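Local coordinates for Adhesin/hemolysin (Burkholderia pseudomallei 1026a, PDB 4G6V), which acts as the tRNA-cleaving toxin of a contact-dependent growth inhibition system and is held here by its immunity protein CdiI, at the interface of chains A and B. Coordinates in Å, arbitrary orientation; residue numbers count along the deposited sequence, not the author numbering. Chains: chain A, Adhesin/hemolysin; chain B, CdiI.

Contact 1: the interface of chains A and B. Residues chain A 102-103, 117, 120-121; chain B 2, 4, 6, 63, 96.
The backbone N of B:Ala2, at the start of the modelled CdiI chain, donates to the carbonyl O of A:Asn103 in strand 99-104 at 3.0 Å, with a C=O...N angle of 140°. The methyl CB of B:Ala2 then lies against the carboxylate of A:Asp102, 3.6 Å from OD2. A:Lys121 comes from helix 111-123 and carries the polar part of the contact. Its chain runs out nearly straight and bends at the last torsion (chi4 -59°), which brings the side-chain amine NZ between two CdiI carboxylates. NZ forms a salt bridge with B:Asp96 OD1 at 2.9 Å and another with B:Asp4 OD2 at 3.1 Å. Both oxygens are met from above their carboxylate planes. B:Asp96 OD1 is also held by the backbone N of B:Asp4 at 2.9 Å, which arrives from the opposite face. This second donor would help to hold the acceptor in place for the lysine. Beside the salt bridges, the tip of the B:Phe6 ring points at helix 111-123. The carbonyl O of A:Thr117 lies at the ring edge, in plane, 3.6 Å from CZ. The CB of A:Asn120 packs on CE1 at 3.8 Å. B:Leu63 CD1, from within CdiI, sits over one ring face, toward the rim. A:Asp102 and A:Lys121 are active-site residues of the toxin nuclease. CdiI therefore engages the catalytic site directly, which would be expected to block tRNA cleavage.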
# COMPACT_ATOMS: atom_id res chain seq x y z
N ASP A 102 3.76 -9.10 -1.57
CA ASP A 102 3.26 -8.14 -0.59
C ASP A 102 1.77 -8.38 -0.31
O ASP A 102 1.03 -8.81 -1.20
CB ASP A 102 3.50 -6.70 -1.05
CG ASP A 102 4.88 -6.17 -0.66
OD1 ASP A 102 5.64 -6.91 0.02
OD2 ASP A 102 5.20 -5.02 -1.02
N ASN A 103 1.36 -8.14 0.94
CA ASN A 103 -0.05 -8.28 1.33
C ASN A 103 -0.80 -6.98 1.15
O ASN A 103 -0.28 -5.91 1.46
CB ASN A 103 -0.19 -8.75 2.80
CG ASN A 103 -1.65 -9.06 3.19
OD1 ASN A 103 -2.25 -9.99 2.65
ND2 ASN A 103 -2.22 -8.28 4.12
N THR A 117 -5.48 0.92 -6.95
CA THR A 117 -4.62 0.93 -5.79
C THR A 117 -3.44 0.02 -6.04
O THR A 117 -2.29 0.42 -5.89
CB THR A 117 -5.43 0.55 -4.51
OG1 THR A 117 -6.43 1.55 -4.29
CG2 THR A 117 -4.55 0.45 -3.27
N ASN A 120 -1.03 1.44 -8.67
CA ASN A 120 -0.12 2.41 -8.08
C ASN A 120 0.89 1.89 -7.06
O ASN A 120 2.02 2.38 -6.99
CB ASN A 120 -0.87 3.62 -7.57
CG ASN A 120 -1.39 4.49 -8.71
OD1 ASN A 120 -0.62 5.21 -9.36
ND2 ASN A 120 -2.68 4.38 -8.99
N LYS A 121 0.48 0.88 -6.30
CA LYS A 121 1.41 0.18 -5.44
C LYS A 121 2.54 -0.39 -6.29
O LYS A 121 3.69 -0.41 -5.88
CB LYS A 121 0.71 -0.95 -4.68
CG LYS A 121 0.13 -0.53 -3.35
CD LYS A 121 -0.93 -1.51 -2.91
CE LYS A 121 -1.54 -1.14 -1.55
NZ LYS A 121 -0.54 -1.08 -0.45
N ALA B 2 1.89 -4.80 3.28
CA ALA B 2 2.56 -3.54 2.94
C ALA B 2 1.62 -2.37 3.14
O ALA B 2 0.48 -2.37 2.66
CB ALA B 2 3.06 -3.58 1.50
N ASP B 4 0.79 1.64 2.59
CA ASP B 4 1.14 2.77 1.75
C ASP B 4 0.19 3.94 1.96
O ASP B 4 -1.03 3.78 1.93
CB ASP B 4 1.16 2.36 0.27
CG ASP B 4 2.30 1.41 -0.06
OD1 ASP B 4 3.42 1.65 0.46
OD2 ASP B 4 2.09 0.43 -0.81
N PHE B 6 -1.32 6.97 0.25
CA PHE B 6 -1.60 7.57 -1.04
C PHE B 6 -1.80 9.06 -0.83
O PHE B 6 -2.70 9.46 -0.12
CB PHE B 6 -2.86 6.97 -1.63
CG PHE B 6 -2.63 5.71 -2.35
CD1 PHE B 6 -2.96 5.58 -3.69
CD2 PHE B 6 -2.03 4.63 -1.72
CE1 PHE B 6 -2.71 4.39 -4.38
CE2 PHE B 6 -1.78 3.43 -2.40
CZ PHE B 6 -2.12 3.32 -3.73
N LEU B 63 3.58 8.44 -3.32
CA LEU B 63 3.33 7.38 -2.37
C LEU B 63 4.34 7.42 -1.23
O LEU B 63 5.50 7.80 -1.43
CB LEU B 63 3.38 6.04 -3.10
CG LEU B 63 2.61 4.86 -2.54
CD1 LEU B 63 1.13 5.19 -2.48
CD2 LEU B 63 2.85 3.60 -3.40
N ASP B 96 -3.51 3.29 2.29
CA ASP B 96 -3.85 2.24 1.34
C ASP B 96 -5.02 2.64 0.45
O ASP B 96 -5.84 1.80 0.03
CB ASP B 96 -4.09 0.89 2.05
CG ASP B 96 -2.78 0.21 2.47
OD1 ASP B 96 -1.75 0.41 1.76
OD2 ASP B 96 -2.79 -0.51 3.50

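Contact 2: the interface of chains A and B. Residues chain A 58-59, 62-63, 104, 121; chain B 2-3, 95-96.
B:Gln95 reaches across to A:Thr59 on helix 57-74 of the toxin, in this part of the CdiA-CT/CdiI toxin-immunity interface. The two side chains meet at about a right angle. The B:Gln95 chain is extended beyond CG, with CG anti to the backbone N (chi1 -167°), and this carries the amide out to the helix. Its NE2 donates to the hydroxyl OG1 of A:Thr59 at 2.9 Å. The bond is almost straight, 174° at the hydrogen, and OG1 lies in the amide plane. A:Thr59 turns OG1 to the side of its own backbone N (chi1 -73°), where it faces the amide. A:Val58 flanks the same amide more loosely, with CG1 4.2 Å from NE2. One turn further along the helix, B:Ile3 supplies the apolar contact. Its terminal methyl CD1 meets the CD2 branch of A:Leu63 at 3.7 Å, and these side chains also cross at about a right angle. The same methyl lies 4.0 Å from CB of A:Ser62, so the end of the isoleucine spans both residues. The hydroxyl OG of A:Ser62 lies on the side of the B:Asp96 carboxylate, but at 3.9 Å from OD2 it is too far for a hydrogen bond. The other oxygen of that carboxylate takes the A:Lys121 salt bridge.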
# COMPACT_ATOMS: atom_id res chain seq x y z
N VAL A 58 -7.27 0.87 12.26
CA VAL A 58 -6.99 0.70 10.83
C VAL A 58 -5.64 0.03 10.55
O VAL A 58 -5.57 -1.00 9.86
CB VAL A 58 -7.04 2.05 10.10
CG1 VAL A 58 -6.51 1.91 8.68
CG2 VAL A 58 -8.45 2.64 10.11
N THR A 59 -4.56 0.63 11.06
CA THR A 59 -3.20 0.12 10.90
C THR A 59 -3.06 -1.26 11.52
O THR A 59 -2.54 -2.18 10.89
CB THR A 59 -2.14 1.06 11.53
OG1 THR A 59 -2.00 2.22 10.71
CG2 THR A 59 -0.80 0.38 11.65
N SER A 62 -4.55 -3.95 9.29
CA SER A 62 -3.74 -4.31 8.12
C SER A 62 -2.58 -5.22 8.48
O SER A 62 -2.26 -6.12 7.72
CB SER A 62 -3.23 -3.09 7.33
OG SER A 62 -4.27 -2.51 6.56
N LEU A 63 -1.94 -4.99 9.63
CA LEU A 63 -0.88 -5.90 10.08
C LEU A 63 -1.44 -7.28 10.50
O LEU A 63 -0.85 -8.30 10.17
CB LEU A 63 -0.05 -5.26 11.21
CG LEU A 63 0.62 -3.93 10.83
CD1 LEU A 63 1.57 -3.47 11.91
CD2 LEU A 63 1.36 -4.02 9.49
N TYR A 104 -2.02 -7.08 0.65
CA TYR A 104 -2.91 -5.93 0.51
C TYR A 104 -4.32 -6.34 0.93
O TYR A 104 -4.92 -7.25 0.34
CB TYR A 104 -2.87 -5.38 -0.92
CG TYR A 104 -4.00 -4.47 -1.32
CD1 TYR A 104 -4.42 -3.43 -0.49
CD2 TYR A 104 -4.64 -4.64 -2.53
CE1 TYR A 104 -5.48 -2.60 -0.87
CE2 TYR A 104 -5.68 -3.80 -2.93
CZ TYR A 104 -6.10 -2.78 -2.10
OH TYR A 104 -7.13 -1.96 -2.53
N LYS A 121 0.48 0.88 -6.30
CA LYS A 121 1.41 0.18 -5.44
C LYS A 121 2.54 -0.39 -6.29
O LYS A 121 3.69 -0.41 -5.88
CB LYS A 121 0.71 -0.95 -4.68
CG LYS A 121 0.13 -0.53 -3.35
CD LYS A 121 -0.93 -1.51 -2.91
CE LYS A 121 -1.54 -1.14 -1.55
NZ LYS A 121 -0.54 -1.08 -0.45
N ALA B 2 1.89 -4.80 3.28
CA ALA B 2 2.56 -3.54 2.94
C ALA B 2 1.62 -2.37 3.14
O ALA B 2 0.48 -2.37 2.66
CB ALA B 2 3.06 -3.58 1.50
N ILE B 3 2.08 -1.36 3.86
CA ILE B 3 1.24 -0.19 4.10
C ILE B 3 1.71 1.05 3.36
O ILE B 3 2.87 1.46 3.45
CB ILE B 3 1.06 0.09 5.61
CG1 ILE B 3 0.10 -0.94 6.20
CG2 ILE B 3 0.52 1.45 5.83
CD1 ILE B 3 0.09 -0.98 7.72
N GLN B 95 -4.58 6.25 3.62
CA GLN B 95 -3.83 5.05 3.92
C GLN B 95 -4.40 3.93 3.05
O GLN B 95 -5.62 3.67 3.06
CB GLN B 95 -3.94 4.71 5.38
CG GLN B 95 -2.96 3.68 5.82
CD GLN B 95 -2.72 3.69 7.31
OE1 GLN B 95 -2.84 4.73 7.96
NE2 GLN B 95 -2.39 2.54 7.86
N ASP B 96 -3.51 3.29 2.29
CA ASP B 96 -3.85 2.24 1.34
C ASP B 96 -5.02 2.64 0.45
O ASP B 96 -5.84 1.80 0.03
CB ASP B 96 -4.09 0.89 2.05
CG ASP B 96 -2.78 0.21 2.47
OD1 ASP B 96 -1.75 0.41 1.76
OD2 ASP B 96 -2.79 -0.51 3.50

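The C-alpha centres of contact 1 and contact 2 lie about 7 Å apart, and A:Lys121, B:Ala2 and B:Asp96 belong to both. Strand 99-104 and helix 111-123 of the toxin also serve both, whereas helix 57-74 enters in contact 2. On CdiI, the N-terminal residues run through both contacts. Active-site residue A:Glu66 is about 8 Å from the centre of contact 2 and about 12 Å from that of contact 1. A:Asp93 is about 8 and 9 Å from the same centres. Together the contacts form one continuous patch at the nuclease site, consistent with immunity by occlusion.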